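Local coordinates for protein DJ-1 homolog D (Arabidopsis thaliana, PDB 4OGG), which belongs to the DJ-1/PfpI family and carries two such domains in tandem in one chain, each with the alpha/beta fold of that family, at residues I191-C202 and L218-C229. Residues are numbered along the deposited sequence; the frame is centred on the assembly and turned at random.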
loop_
_atom_site.group_PDB
_atom_site.type_symbol
_atom_site.label_atom_id
_atom_site.label_comp_id
_atom_site.label_asym_id
_atom_site.label_seq_id
_atom_site.Cartn_x
_atom_site.Cartn_y
_atom_site.Cartn_z
ATOM N N ILE C 191 39.941 -12.156 9.956
ATOM C CA ILE C 191 39.193 -11.471 11.001
ATOM C C ILE C 191 39.742 -11.829 12.377
ATOM O O ILE C 191 39.929 -13.004 12.693
ATOM C CB ILE C 191 37.698 -11.862 10.956
ATOM C CG1 ILE C 191 37.132 -11.578 9.563
ATOM C CG2 ILE C 191 36.925 -11.094 12.024
ATOM C CD1 ILE C 191 35.747 -12.150 9.335
ATOM N N THR C 192 39.992 -10.812 13.194
ATOM C CA THR C 192 40.515 -11.024 14.537
ATOM C C THR C 192 39.749 -10.222 15.577
ATOM O O THR C 192 39.188 -9.168 15.271
ATOM C CB THR C 192 42.003 -10.628 14.629
ATOM O OG1 THR C 192 42.171 -9.288 14.158
ATOM C CG2 THR C 192 42.860 -11.567 13.795
ATOM N N GLY C 193 39.737 -10.735 16.807
ATOM C CA GLY C 193 39.066 -10.069 17.911
ATOM C C GLY C 193 37.550 -10.034 17.828
ATOM O O GLY C 193 36.917 -9.192 18.467
ATOM N N ALA C 194 36.968 -10.958 17.067
ATOM C CA ALA C 194 35.518 -11.006 16.892
ATOM C C ALA C 194 34.770 -11.820 17.946
ATOM O O ALA C 194 33.560 -12.025 17.831
ATOM C CB ALA C 194 35.185 -11.531 15.499
ATOM N N ASN C 195 35.477 -12.288 18.967
ATOM C CA ASN C 195 34.833 -13.056 20.026
ATOM C C ASN C 195 34.164 -12.078 20.989
ATOM O O ASN C 195 34.660 -11.831 22.089
ATOM C CB ASN C 195 35.862 -13.911 20.772
ATOM C CG ASN C 195 35.228 -14.779 21.841
ATOM O OD1 ASN C 195 34.217 -15.440 21.597
ATOM N ND2 ASN C 195 35.825 -14.793 23.029
ATOM N N LYS C 196 33.038 -11.517 20.560
ATOM C CA LYS C 196 32.304 -10.548 21.364
ATOM C C LYS C 196 30.807 -10.839 21.364
ATOM O O LYS C 196 30.284 -11.462 20.442
ATOM C CB LYS C 196 32.536 -9.135 20.818
ATOM C CG LYS C 196 33.991 -8.696 20.764
ATOM C CD LYS C 196 34.594 -8.567 22.155
ATOM C CE LYS C 196 36.000 -7.989 22.096
ATOM N NZ LYS C 196 36.923 -8.826 21.274
ATOM N N ARG C 197 30.126 -10.387 22.412
ATOM C CA ARG C 197 28.684 -10.561 22.535
ATOM C C ARG C 197 28.059 -9.172 22.446
ATOM O O ARG C 197 28.419 -8.272 23.208
ATOM C CB ARG C 197 28.330 -11.208 23.874
ATOM C CG ARG C 197 28.746 -12.664 23.985
ATOM C CD ARG C 197 28.548 -13.186 25.400
ATOM N NE ARG C 197 27.160 -13.090 25.845
ATOM C CZ ARG C 197 26.159 -13.797 25.334
ATOM N NH1 ARG C 197 26.384 -14.660 24.352
ATOM N NH2 ARG C 197 24.931 -13.649 25.812
ATOM N N ILE C 198 27.127 -9.002 21.513
ATOM C CA ILE C 198 26.479 -7.712 21.309
ATOM C C ILE C 198 24.970 -7.791 21.518
ATOM O O ILE C 198 24.322 -8.732 21.060
ATOM C CB ILE C 198 26.749 -7.190 19.878
ATOM C CG1 ILE C 198 28.227 -7.385 19.520
ATOM C CG2 ILE C 198 26.361 -5.723 19.773
ATOM C CD1 ILE C 198 29.191 -6.656 20.424
ATOM N N LEU C 199 24.419 -6.798 22.214
ATOM C CA LEU C 199 22.982 -6.737 22.476
ATOM C C LEU C 199 22.334 -5.602 21.687
ATOM O O LEU C 199 22.823 -4.476 21.693
ATOM C CB LEU C 199 22.712 -6.517 23.969
ATOM C CG LEU C 199 21.238 -6.328 24.347
ATOM C CD1 LEU C 199 20.474 -7.611 24.077
ATOM C CD2 LEU C 199 21.122 -5.943 25.811
ATOM N N PHE C 200 21.232 -5.911 21.011
ATOM C CA PHE C 200 20.496 -4.924 20.224
ATOM C C PHE C 200 19.169 -4.604 20.895
ATOM O O PHE C 200 18.384 -5.507 21.171
ATOM C CB PHE C 200 20.206 -5.462 18.820
ATOM C CG PHE C 200 21.262 -5.139 17.808
ATOM C CD1 PHE C 200 22.570 -5.579 17.978
ATOM C CD2 PHE C 200 20.942 -4.403 16.672
ATOM C CE1 PHE C 200 23.547 -5.291 17.024
ATOM C CE2 PHE C 200 21.907 -4.111 15.714
ATOM C CZ PHE C 200 23.213 -4.556 15.890
ATOM N N LEU C 201 18.925 -3.324 21.161
ATOM C CA LEU C 201 17.667 -2.904 21.770
ATOM C C LEU C 201 16.698 -2.615 20.629
ATOM O O LEU C 201 16.789 -1.576 19.974
ATOM C CB LEU C 201 17.878 -1.649 22.616
ATOM C CG LEU C 201 18.726 -1.855 23.873
ATOM C CD1 LEU C 201 19.046 -0.518 24.518
ATOM C CD2 LEU C 201 17.967 -2.758 24.839
ATOM N N CYS C 202 15.780 -3.546 20.396
ATOM C CA CYS C 202 14.812 -3.427 19.315
ATOM C C CYS C 202 13.408 -3.064 19.778
ATOM O O CYS C 202 13.118 -3.035 20.976
ATOM C CB CYS C 202 14.756 -4.741 18.530
ATOM S SG CYS C 202 16.356 -5.283 17.871
ATOM N N LEU C 218 27.772 -7.390 12.139
ATOM C CA LEU C 218 28.486 -7.874 13.316
ATOM C C LEU C 218 28.500 -9.400 13.377
ATOM O O LEU C 218 29.483 -9.999 13.816
ATOM C CB LEU C 218 27.863 -7.283 14.588
ATOM C CG LEU C 218 28.019 -5.765 14.716
ATOM C CD1 LEU C 218 27.181 -5.243 15.877
ATOM C CD2 LEU C 218 29.490 -5.420 14.910
ATOM N N GLN C 219 27.416 -10.033 12.939
ATOM C CA GLN C 219 27.361 -11.491 12.931
ATOM C C GLN C 219 28.331 -12.035 11.886
ATOM O O GLN C 219 28.891 -13.118 12.053
ATOM C CB GLN C 219 25.958 -11.990 12.587
ATOM C CG GLN C 219 24.918 -11.796 13.678
ATOM C CD GLN C 219 23.568 -12.341 13.266
ATOM O OE1 GLN C 219 23.055 -12.005 12.198
ATOM N NE2 GLN C 219 22.983 -13.186 14.111
ATOM N N ALA C 220 28.518 -11.286 10.802
ATOM C CA ALA C 220 29.416 -11.717 9.731
ATOM C C ALA C 220 30.864 -11.788 10.206
ATOM O O ALA C 220 31.655 -12.594 9.706
ATOM C CB ALA C 220 29.309 -10.774 8.546
ATOM N N LEU C 221 31.204 -10.937 11.167
ATOM C CA LEU C 221 32.550 -10.898 11.722
ATOM C C LEU C 221 32.768 -12.093 12.646
ATOM O O LEU C 221 33.904 -12.474 12.919
ATOM C CB LEU C 221 32.765 -9.594 12.497
ATOM C CG LEU C 221 32.794 -8.302 11.676
ATOM C CD1 LEU C 221 32.668 -7.099 12.592
ATOM C CD2 LEU C 221 34.084 -8.235 10.875
ATOM N N GLY C 222 31.671 -12.678 13.121
ATOM C CA GLY C 222 31.768 -13.823 14.009
ATOM C C GLY C 222 31.241 -13.556 15.409
ATOM O O GLY C 222 31.309 -14.425 16.281
ATOM N N CYS C 223 30.705 -12.360 15.625
ATOM C CA CYS C 223 30.172 -11.979 16.931
ATOM C C CYS C 223 28.845 -12.660 17.239
ATOM O O CYS C 223 28.093 -13.030 16.335
ATOM C CB CYS C 223 29.952 -10.463 16.999
ATOM S SG CYS C 223 31.386 -9.430 16.637
ATOM N N GLN C 224 28.567 -12.834 18.527
ATOM C CA GLN C 224 27.300 -13.412 18.953
ATOM C C GLN C 224 26.433 -12.176 19.142
ATOM O O GLN C 224 26.749 -11.313 19.962
ATOM C CB GLN C 224 27.458 -14.155 20.284
ATOM C CG GLN C 224 26.146 -14.651 20.886
ATOM C CD GLN C 224 25.361 -15.545 19.942
ATOM O OE1 GLN C 224 25.898 -16.503 19.387
ATOM N NE2 GLN C 224 24.081 -15.240 19.766
ATOM N N VAL C 225 25.353 -12.079 18.376
ATOM C CA VAL C 225 24.486 -10.910 18.457
ATOM C C VAL C 225 23.057 -11.273 18.829
ATOM O O VAL C 225 22.419 -12.081 18.158
ATOM C CB VAL C 225 24.475 -10.152 17.108
ATOM C CG1 VAL C 225 23.900 -8.759 17.295
ATOM C CG2 VAL C 225 25.889 -10.088 16.542
ATOM N N ASP C 226 22.559 -10.665 19.903
ATOM C CA ASP C 226 21.200 -10.925 20.359
ATOM C C ASP C 226 20.319 -9.694 20.190
ATOM O O ASP C 226 20.787 -8.564 20.289
ATOM C CB ASP C 226 21.198 -11.354 21.831
ATOM C CG ASP C 226 22.015 -12.610 22.074
ATOM O OD1 ASP C 226 21.845 -13.587 21.316
ATOM O OD2 ASP C 226 22.821 -12.622 23.028
ATOM N N ALA C 227 19.037 -9.929 19.938
ATOM C CA ALA C 227 18.075 -8.849 19.754
ATOM C C ALA C 227 16.921 -9.043 20.727
ATOM O O ALA C 227 16.343 -10.128 20.805
ATOM C CB ALA C 227 17.562 -8.848 18.316
ATOM N N VAL C 228 16.589 -7.990 21.469
ATOM C CA VAL C 228 15.500 -8.063 22.436
ATOM C C VAL C 228 14.552 -6.874 22.328
ATOM O O VAL C 228 14.911 -5.818 21.805
ATOM C CB VAL C 228 16.032 -8.115 23.883
ATOM C CG1 VAL C 228 16.976 -9.301 24.048
ATOM C CG2 VAL C 228 16.738 -6.809 24.227
ATOM N N CYS C 229 13.341 -7.067 22.838
ATOM C CA CYS C 229 12.307 -6.040 22.846
ATOM C C CYS C 229 11.398 -6.319 24.035
ATOM O O CYS C 229 11.030 -7.464 24.287
ATOM C CB CYS C 229 11.485 -6.088 21.553
ATOM S SG CYS C 229 10.032 -4.998 21.539
#
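Phe200 fills the hollow between strand 224-228 and the end of helix 208-221. Its ring edge, at CE1, meets Leu218 CD1 at 3.8 Å, nearly in the ring plane. CE1 also lies 3.5 Å from Val225 CG1, which comes at the ring obliquely. That methyl is anti to the backbone N (chi1 -164°), which turns it toward the ring. Ile198 fits on the same side of the sheet, its CG2 4.0 Å from Leu218 CD1. Further along this face, Cys202 SG rests on the small Ala227 CB. Phe215 of the helix adds an edge-to-face ring to Phe200.

On the other face, Leu199 CD1 touches Val228 CG2 at 3.8 Å, the two chains crossing at about a right angle. Arg197 lies alongside Gln224, with NH1 3.5 Å from Gln224 CG. Its NH2 makes a long salt bridge of 3.6 Å to Asp226 OD2, a matter of charge, since no N-H points at the oxygen. Arg197 NE hydrogen-bonds to Ser272 O and Asp226 OD2 to Tyr273 OH, the stronger partners.

Before the strands, Ala194 CB is pressed against Leu221 O at a short 3.0 Å. Gly222 closes the helix there with a Schellman motif. Six backbone bonds, from Gln224 N to Lys196 O through Cys202 N to Val228 O, join the parallel strands. Strand, helix and neighbouring parallel strand form a beta-alpha-beta unit, at one edge of the second domain's DJ-1/PfpI sheet.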